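PDB 4OGD: succinate-semialdehyde dehydrogenase from Streptococcus pyogenes MGAS1882, which probably oxidises succinic semialdehyde to succinate with NADP+ as cofactor, as a member of the aldehyde dehydrogenase family. Local coordinates for residues Val153-Ser158 / Leu184-Asp189; Lys225-Leu230 / Thr444-Glu449. One frame throughout, in Å; residues are numbered along the deposited sequence.

Contact 1: Val153-Ser158 / Leu184-Asp189; sequences VLKHAS and LFISYD
The Rossmann-type sheet of the probable cofactor-binding domain reaches its edge where Leu154 and Leu184 meet, toward the carboxyl ends of the parallel strands 152-155 and 181-183. Leu184 N donates to Leu154 O at 2.7 Å with a C=O...N angle of 163°, close to straight off the carbonyl. Leu154 also has a backbone bond to Thr182, so one residue bonds to partners two positions apart, the pattern of parallel pairing. At His156, two residues past Leu154, water takes over from direct pairing: water 1 accepts from His156 N and donates to Leu184 O, which lies 2.9 Å away. The same Leu184 O receives a weak bond from Ile186 N, closing an inverse gamma turn centred on Phe185 that leads to helix 188-196, where Ser187 is the N-cap.

On one face of the strand two side-chain crossings follow each other: Val153 with Leu184, then the aliphatic part of Lys155 with Ile186. Leu184 CD1 lies 3.7 Å from Val153 CB, and helix 22-41 covers the pair through Val28. Beyond it, Lys155 CG meets Ile186 CG1 at 4.0 Å. The lysine then bends at chi2 (-94°), which places CD off the line of an extended chain. NZ donates to His156 O at 2.8 Å, with a weak further bond to Tyr3 OH; that hydroxyl is also hydrogen-bonded to Ile186 O. In aldehyde dehydrogenases a lysine in this part of the fold commonly lies by the adenosine ribose of the cofactor, and Lys155 is probably its counterpart. Lys155 CE meets the rim of the Tyr188 ring near its plane, 4.3 Å from CE1, and also comes within 3.9 Å of Ile186 O.

Contact 2: Lys225-Leu230 / Thr444-Glu449; sequences KTTLEL and TSFVNE
Lys225, in strand 225-229 of the sheet of the probable cofactor-binding domain, meets Ser445 and Phe446 in the type I beta turn Thr444-Val447 that leads into strand 448-455. The polar part centres on the ammonium: with the chain extended beyond CG, NZ donates to Ser445 O at 2.9 Å, approaching 31° out of the carbonyl plane. Water 2 receives a second, weak bond from NZ and donates to Thr444 O at 2.8 Å and to Glu449 OE1 at 3.1 Å. Lys225 NZ and Glu449 OE1 are 5.3 Å apart, so water mediates where no direct salt bridge exists.

The remaining contacts are van der Waals. Lys225 O meets the edge of the Phe446 ring, 3.6 Å from CE1 and near its plane; CZ also lies 4.0 Å from Thr227 OG1. Thr227 CG2 touches Ser445 OG at 3.8 Å. Phe446 O is bonded to both Thr122 OG1 and Asn150 ND2, which ties the turn to those residues.

Tyr434 of the second subunit packs on Lys225, and Asn448 ND2 bonds to Thr409 O of the second subunit. The turn carbonyl and the water-linked carboxylate would probably stabilise the charged form of Lys225 near this subunit interface.

In the fold
Both contacts reach the same mixed sheet, whose order is 181-183, 152-155, 124-128, 200-206, 225-229, 433-434. Contact 1 joins the outermost strand's exit to its neighbour; contact 2 sits on the fifth strand, beyond 124-128 and 200-206. The centres of contact 1 and contact 2 are accordingly about 19 Å apart, and the nearest atoms of contact 1 and contact 2 are about 10 Å apart. Along the chain they come in series: contact 1 spans a short helical crossover, whereas contact 2 closes a long excursion through the seven-stranded second sheet. Contact 1 thus shapes an edge of the probable cofactor-binding domain, and contact 2 joins that domain to the three-stranded arm near the second subunit.

Contact 1: Val153-Ser158 / Leu184-Asp189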
ATOM      1  N   VAL A 153       5.539   6.742  16.204  1.00  5.44           N
ATOM      2  CA  VAL A 153       5.743   5.966  17.425  1.00  6.57           C
ATOM      3  C   VAL A 153       6.407   4.664  17.008  1.00  8.42           C
ATOM      4  O   VAL A 153       6.090   4.099  15.947  1.00  6.83           O
ATOM      5  CB  VAL A 153       4.434   5.739  18.226  1.00  6.55           C
ATOM      6  CG1 VAL A 153       3.889   7.075  18.726  1.00  7.46           C
ATOM      7  CG2 VAL A 153       3.381   5.030  17.378  1.00  8.91           C
ATOM      8  N   LEU A 154       7.358   4.217  17.826  1.00  7.62           N
ATOM      9  CA  LEU A 154       8.252   3.118  17.463  1.00  7.02           C
ATOM     10  C   LEU A 154       8.129   1.931  18.398  1.00  9.13           C
ATOM     11  O   LEU A 154       8.294   2.065  19.615  1.00  8.87           O
ATOM     12  CB  LEU A 154       9.696   3.612  17.496  1.00  8.32           C
ATOM     13  CG  LEU A 154      10.782   2.535  17.404  1.00  7.06           C
ATOM     14  CD1 LEU A 154      10.757   1.882  16.020  1.00  8.19           C
ATOM     15  CD2 LEU A 154      12.151   3.139  17.691  1.00  9.39           C
ATOM     16  N   LYS A 155       7.835   0.766  17.835  1.00  7.61           N
ATOM     17  CA  LYS A 155       7.955  -0.473  18.580  1.00  8.77           C
ATOM     18  C   LYS A 155       9.158  -1.221  18.022  1.00  9.72           C
ATOM     19  O   LYS A 155       9.137  -1.686  16.882  1.00  8.72           O
ATOM     20  CB  LYS A 155       6.672  -1.297  18.454  1.00 10.34           C
ATOM     21  CG  LYS A 155       6.504  -2.337  19.552  1.00 20.85           C
ATOM     22  CD  LYS A 155       7.038  -3.670  19.112  1.00 21.21           C
ATOM     23  CE  LYS A 155       7.093  -4.652  20.282  1.00 18.73           C
ATOM     24  NZ  LYS A 155       8.484  -5.164  20.463  1.00 16.44           N
ATOM     25  N   HIS A 156      10.218  -1.305  18.820  1.00  7.24           N
ATOM     26  CA  HIS A 156      11.455  -1.941  18.393  1.00  8.75           C
ATOM     27  C   HIS A 156      11.565  -3.354  18.950  1.00 10.00           C
ATOM     28  O   HIS A 156      10.752  -3.768  19.769  1.00 11.30           O
ATOM     29  CB  HIS A 156      12.658  -1.094  18.841  1.00  8.22           C
ATOM     30  CG  HIS A 156      13.766  -1.038  17.833  1.00 10.83           C
ATOM     31  ND1 HIS A 156      14.162  -2.134  17.097  1.00 12.44           N
ATOM     32  CD2 HIS A 156      14.550  -0.011  17.427  1.00 10.47           C
ATOM     33  CE1 HIS A 156      15.138  -1.783  16.278  1.00 13.22           C
ATOM     34  NE2 HIS A 156      15.398  -0.501  16.462  1.00 11.49           N
ATOM     35  N   ALA A 157      12.573  -4.091  18.491  1.00  9.17           N
ATOM     36  CA  ALA A 157      12.823  -5.457  18.952  1.00 10.45           C
ATOM     37  C   ALA A 157      13.093  -5.491  20.446  1.00 10.97           C
ATOM     38  O   ALA A 157      13.701  -4.570  20.997  1.00  9.45           O
ATOM     39  CB  ALA A 157      13.995  -6.061  18.201  1.00 10.61           C
ATOM     40  N   SER A 158      12.658  -6.566  21.093  1.00  8.85           N
ATOM     41  CA  SER A 158      12.845  -6.717  22.533  1.00 11.38           C
ATOM     42  C   SER A 158      14.313  -6.719  22.939  1.00 11.09           C
ATOM     43  O   SER A 158      14.657  -6.346  24.062  1.00 12.24           O
ATOM     44  CB  SER A 158      12.174  -8.002  23.024  1.00 12.33           C
ATOM     45  OG  SER A 158      12.802  -9.145  22.481  1.00 15.33           O
ATOM     46  N   LEU A 184       8.273   3.067  22.164  1.00  8.26           N
ATOM     47  CA  LEU A 184       7.248   2.421  22.983  1.00  8.45           C
ATOM     48  C   LEU A 184       7.714   1.065  23.509  1.00  9.79           C
ATOM     49  O   LEU A 184       7.773   0.088  22.755  1.00 10.79           O
ATOM     50  CB  LEU A 184       5.966   2.218  22.171  1.00  9.10           C
ATOM     51  CG  LEU A 184       5.426   3.361  21.318  1.00  7.68           C
ATOM     52  CD1 LEU A 184       4.177   2.892  20.580  1.00 10.88           C
ATOM     53  CD2 LEU A 184       5.113   4.587  22.166  1.00  9.82           C
ATOM     54  N   PHE A 185       8.053   0.995  24.794  1.00 12.09           N
ATOM     55  CA  PHE A 185       8.365  -0.290  25.405  1.00 11.46           C
ATOM     56  C   PHE A 185       7.038  -0.954  25.761  1.00 13.80           C
ATOM     57  O   PHE A 185       6.603  -0.922  26.913  1.00 12.58           O
ATOM     58  CB  PHE A 185       9.235  -0.113  26.659  1.00 10.92           C
ATOM     59  CG  PHE A 185      10.684   0.223  26.369  1.00 10.34           C
ATOM     60  CD1 PHE A 185      11.383  -0.441  25.368  1.00 10.52           C
ATOM     61  CD2 PHE A 185      11.345   1.195  27.106  1.00  9.56           C
ATOM     62  CE1 PHE A 185      12.704  -0.138  25.103  1.00 13.45           C
ATOM     63  CE2 PHE A 185      12.678   1.501  26.850  1.00 11.98           C
ATOM     64  CZ  PHE A 185      13.358   0.832  25.847  1.00 11.09           C
ATOM     65  N   ILE A 186       6.378  -1.539  24.763  1.00 10.09           N
ATOM     66  CA  ILE A 186       5.028  -2.065  24.955  1.00 12.85           C
ATOM     67  C   ILE A 186       4.864  -3.540  24.580  1.00 12.50           C
ATOM     68  O   ILE A 186       5.703  -4.131  23.888  1.00 11.89           O
ATOM     69  CB  ILE A 186       3.979  -1.233  24.178  1.00 12.46           C
ATOM     70  CG1 ILE A 186       4.358  -1.149  22.697  1.00 10.43           C
ATOM     71  CG2 ILE A 186       3.838   0.164  24.794  1.00 12.36           C
ATOM     72  CD1 ILE A 186       3.260  -0.553  21.823  1.00 12.24           C
ATOM     73  N   SER A 187       3.761  -4.124  25.040  1.00 12.74           N
ATOM     74  CA  SER A 187       3.443  -5.522  24.773  1.00 15.77           C
ATOM     75  C   SER A 187       2.764  -5.639  23.423  1.00 16.75           C
ATOM     76  O   SER A 187       2.339  -4.638  22.854  1.00 11.95           O
ATOM     77  CB  SER A 187       2.478  -6.036  25.830  1.00 13.47           C
ATOM     78  OG  SER A 187       1.235  -5.373  25.703  1.00 14.17           O
ATOM     79  N   TYR A 188       2.644  -6.863  22.922  1.00 16.94           N
ATOM     80  CA  TYR A 188       1.956  -7.101  21.656  1.00 18.25           C
ATOM     81  C   TYR A 188       0.497  -6.670  21.736  1.00 18.41           C
ATOM     82  O   TYR A 188      -0.073  -6.193  20.756  1.00 15.07           O
ATOM     83  CB  TYR A 188       2.023  -8.580  21.272  1.00 22.83           C
ATOM     84  CG  TYR A 188       3.404  -9.080  20.918  1.00 33.56           C
ATOM     85  CD1 TYR A 188       4.397  -8.207  20.482  1.00 31.82           C
ATOM     86  CD2 TYR A 188       3.715 -10.431  21.018  1.00 41.76           C
ATOM     87  CE1 TYR A 188       5.666  -8.670  20.156  1.00 40.07           C
ATOM     88  CE2 TYR A 188       4.976 -10.903  20.696  1.00 40.58           C
ATOM     89  CZ  TYR A 188       5.949 -10.019  20.267  1.00 40.54           C
ATOM     90  OH  TYR A 188       7.203 -10.491  19.947  1.00 47.67           O
ATOM     91  N   ASP A 189      -0.109  -6.834  22.907  1.00 16.83           N
ATOM     92  CA  ASP A 189      -1.498  -6.428  23.077  1.00 15.92           C
ATOM     93  C   ASP A 189      -1.630  -4.912  22.985  1.00 14.47           C
ATOM     94  O   ASP A 189      -2.600  -4.404  22.430  1.00 16.14           O
ATOM     95  CB  ASP A 189      -2.060  -6.945  24.399  1.00 21.19           C
ATOM     96  CG  ASP A 189      -2.183  -8.454  24.424  1.00 29.97           C
ATOM     97  OD1 ASP A 189      -2.536  -9.040  23.378  1.00 31.93           O
ATOM     98  OD2 ASP A 189      -1.924  -9.051  25.490  1.00 32.85           O
TER
HETATM   99  O   HOH W   1      10.337  -0.405  21.597  1.00  8.56           O

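Contact 2: Lys225-Leu230 / Thr444-Glu449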
ATOM      1  N   LYS A 225      -3.285   1.536   6.331  1.00  6.59           N
ATOM      2  CA  LYS A 225      -2.300   1.269   5.278  1.00  8.25           C
ATOM      3  C   LYS A 225      -1.016   0.707   5.881  1.00  8.18           C
ATOM      4  O   LYS A 225      -0.605   1.101   6.982  1.00  8.94           O
ATOM      5  CB  LYS A 225      -1.992   2.574   4.539  1.00  9.49           C
ATOM      6  CG  LYS A 225      -1.232   2.425   3.224  1.00 11.17           C
ATOM      7  CD  LYS A 225      -0.959   3.802   2.634  1.00 11.26           C
ATOM      8  CE  LYS A 225      -0.618   3.713   1.157  1.00 13.88           C
ATOM      9  NZ  LYS A 225      -0.470   5.064   0.541  1.00 15.46           N
ATOM     10  N   THR A 226      -0.387  -0.228   5.169  1.00 10.20           N
ATOM     11  CA  THR A 226       0.895  -0.772   5.604  1.00  7.84           C
ATOM     12  C   THR A 226       1.934  -0.769   4.500  1.00  7.74           C
ATOM     13  O   THR A 226       1.603  -0.752   3.311  1.00  8.91           O
ATOM     14  CB  THR A 226       0.778  -2.231   6.057  1.00  7.45           C
ATOM     15  OG1 THR A 226       0.114  -2.991   5.034  1.00 11.28           O
ATOM     16  CG2 THR A 226      -0.004  -2.333   7.355  1.00  8.35           C
ATOM     17  N   THR A 227       3.198  -0.785   4.916  1.00  5.33           N
ATOM     18  CA  THR A 227       4.281  -1.273   4.068  1.00  6.49           C
ATOM     19  C   THR A 227       4.965  -2.381   4.855  1.00  6.14           C
ATOM     20  O   THR A 227       5.033  -2.321   6.091  1.00  6.80           O
ATOM     21  CB  THR A 227       5.310  -0.187   3.741  1.00  6.81           C
ATOM     22  OG1 THR A 227       5.830   0.362   4.961  1.00  7.83           O
ATOM     23  CG2 THR A 227       4.675   0.912   2.901  1.00  9.44           C
ATOM     24  N   LEU A 228       5.460  -3.393   4.150  1.00  6.36           N
ATOM     25  CA  LEU A 228       6.135  -4.521   4.788  1.00  6.17           C
ATOM     26  C   LEU A 228       7.481  -4.779   4.132  1.00  6.90           C
ATOM     27  O   LEU A 228       7.561  -5.025   2.927  1.00  7.35           O
ATOM     28  CB  LEU A 228       5.296  -5.799   4.680  1.00  6.10           C
ATOM     29  CG  LEU A 228       3.942  -5.837   5.386  1.00  6.36           C
ATOM     30  CD1 LEU A 228       3.302  -7.198   5.189  1.00  8.04           C
ATOM     31  CD2 LEU A 228       4.087  -5.512   6.870  1.00  6.76           C
ATOM     32  N   GLU A 229       8.531  -4.754   4.948  1.00  6.27           N
ATOM     33  CA  GLU A 229       9.884  -5.066   4.509  1.00  6.96           C
ATOM     34  C   GLU A 229      10.314  -6.312   5.256  1.00  6.97           C
ATOM     35  O   GLU A 229      10.639  -6.257   6.448  1.00  6.37           O
ATOM     36  CB  GLU A 229      10.822  -3.896   4.822  1.00  7.02           C
ATOM     37  CG  GLU A 229      10.516  -2.618   4.047  1.00  8.02           C
ATOM     38  CD  GLU A 229      11.176  -2.562   2.680  1.00  8.63           C
ATOM     39  OE1 GLU A 229      11.939  -3.496   2.322  1.00  7.84           O
ATOM     40  OE2 GLU A 229      10.922  -1.568   1.948  1.00  7.85           O
ATOM     41  N   LEU A 230      10.274  -7.451   4.571  1.00  7.17           N
ATOM     42  CA  LEU A 230      10.448  -8.731   5.251  1.00  6.03           C
ATOM     43  C   LEU A 230      11.740  -9.440   4.849  1.00  7.44           C
ATOM     44  O   LEU A 230      12.693  -8.809   4.378  1.00  9.44           O
ATOM     45  CB  LEU A 230       9.222  -9.616   5.012  1.00  6.07           C
ATOM     46  CG  LEU A 230       7.886  -8.906   5.279  1.00  7.21           C
ATOM     47  CD1 LEU A 230       6.718  -9.846   4.962  1.00  6.07           C
ATOM     48  CD2 LEU A 230       7.803  -8.403   6.735  1.00  8.70           C
ATOM     49  N   THR A 444       6.565   8.679  -0.208  1.00  8.10           N
ATOM     50  CA  THR A 444       5.118   8.890  -0.331  1.00  6.56           C
ATOM     51  C   THR A 444       4.227   7.834   0.318  1.00  8.08           C
ATOM     52  O   THR A 444       3.006   7.914   0.204  1.00  8.84           O
ATOM     53  CB  THR A 444       4.702   9.043  -1.794  1.00 10.80           C
ATOM     54  OG1 THR A 444       5.227   7.943  -2.537  1.00 12.19           O
ATOM     55  CG2 THR A 444       5.236  10.355  -2.370  1.00 13.55           C
ATOM     56  N   SER A 445       4.819   6.870   1.014  1.00  7.88           N
ATOM     57  CA  SER A 445       4.046   5.739   1.524  1.00  7.80           C
ATOM     58  C   SER A 445       2.874   6.156   2.395  1.00  7.38           C
ATOM     59  O   SER A 445       1.786   5.587   2.278  1.00  8.76           O
ATOM     60  CB  SER A 445       4.935   4.783   2.311  1.00  9.74           C
ATOM     61  OG  SER A 445       5.936   4.255   1.470  1.00 11.24           O
ATOM     62  N   PHE A 446       3.093   7.143   3.259  1.00  7.19           N
ATOM     63  CA  PHE A 446       2.039   7.596   4.161  1.00  6.58           C
ATOM     64  C   PHE A 446       1.686   9.064   3.964  1.00  5.21           C
ATOM     65  O   PHE A 446       1.318   9.778   4.910  1.00  7.63           O
ATOM     66  CB  PHE A 446       2.394   7.246   5.610  1.00  6.66           C
ATOM     67  CG  PHE A 446       2.653   5.779   5.811  1.00  7.54           C
ATOM     68  CD1 PHE A 446       1.596   4.879   5.849  1.00  7.22           C
ATOM     69  CD2 PHE A 446       3.950   5.296   5.912  1.00  7.79           C
ATOM     70  CE1 PHE A 446       1.821   3.534   6.021  1.00  7.58           C
ATOM     71  CE2 PHE A 446       4.193   3.939   6.080  1.00 11.11           C
ATOM     72  CZ  PHE A 446       3.125   3.052   6.130  1.00  8.38           C
ATOM     73  N   VAL A 447       1.784   9.506   2.714  1.00  5.57           N
ATOM     74  CA  VAL A 447       1.326  10.846   2.367  1.00  8.30           C
ATOM     75  C   VAL A 447      -0.036  10.774   1.706  1.00  6.63           C
ATOM     76  O   VAL A 447      -0.368   9.793   1.026  1.00  8.95           O
ATOM     77  CB  VAL A 447       2.309  11.606   1.440  1.00  9.07           C
ATOM     78  CG1 VAL A 447       3.740  11.506   1.956  1.00  6.97           C
ATOM     79  CG2 VAL A 447       2.200  11.128   0.015  1.00 14.02           C
ATOM     80  N   ASN A 448      -0.826  11.814   1.934  1.00  6.53           N
ATOM     81  CA  ASN A 448      -2.108  11.977   1.284  1.00  6.84           C
ATOM     82  C   ASN A 448      -1.832  12.699  -0.017  1.00  7.06           C
ATOM     83  O   ASN A 448      -1.462  13.880  -0.024  1.00  6.88           O
ATOM     84  CB  ASN A 448      -3.036  12.809   2.183  1.00  6.47           C
ATOM     85  CG  ASN A 448      -4.301  13.261   1.477  1.00  7.81           C
ATOM     86  OD1 ASN A 448      -4.615  12.798   0.380  1.00  6.41           O
ATOM     87  ND2 ASN A 448      -5.042  14.173   2.114  1.00  6.07           N
ATOM     88  N   GLU A 449      -1.987  11.976  -1.113  1.00  5.63           N
ATOM     89  CA  GLU A 449      -1.915  12.579  -2.439  1.00  5.94           C
ATOM     90  C   GLU A 449      -3.284  13.194  -2.684  1.00  7.68           C
ATOM     91  O   GLU A 449      -4.247  12.506  -3.013  1.00  7.26           O
ATOM     92  CB  GLU A 449      -1.529  11.532  -3.486  1.00  7.07           C
ATOM     93  CG  GLU A 449      -0.082  11.042  -3.309  1.00  8.41           C
ATOM     94  CD  GLU A 449       0.120   9.574  -3.651  1.00  9.34           C
ATOM     95  OE1 GLU A 449      -0.698   8.730  -3.225  1.00 11.00           O
ATOM     96  OE2 GLU A 449       1.112   9.249  -4.347  1.00 14.28           O
TER
HETATM   97  O   HOH W   2       0.843   6.889  -1.208  1.00 16.41           O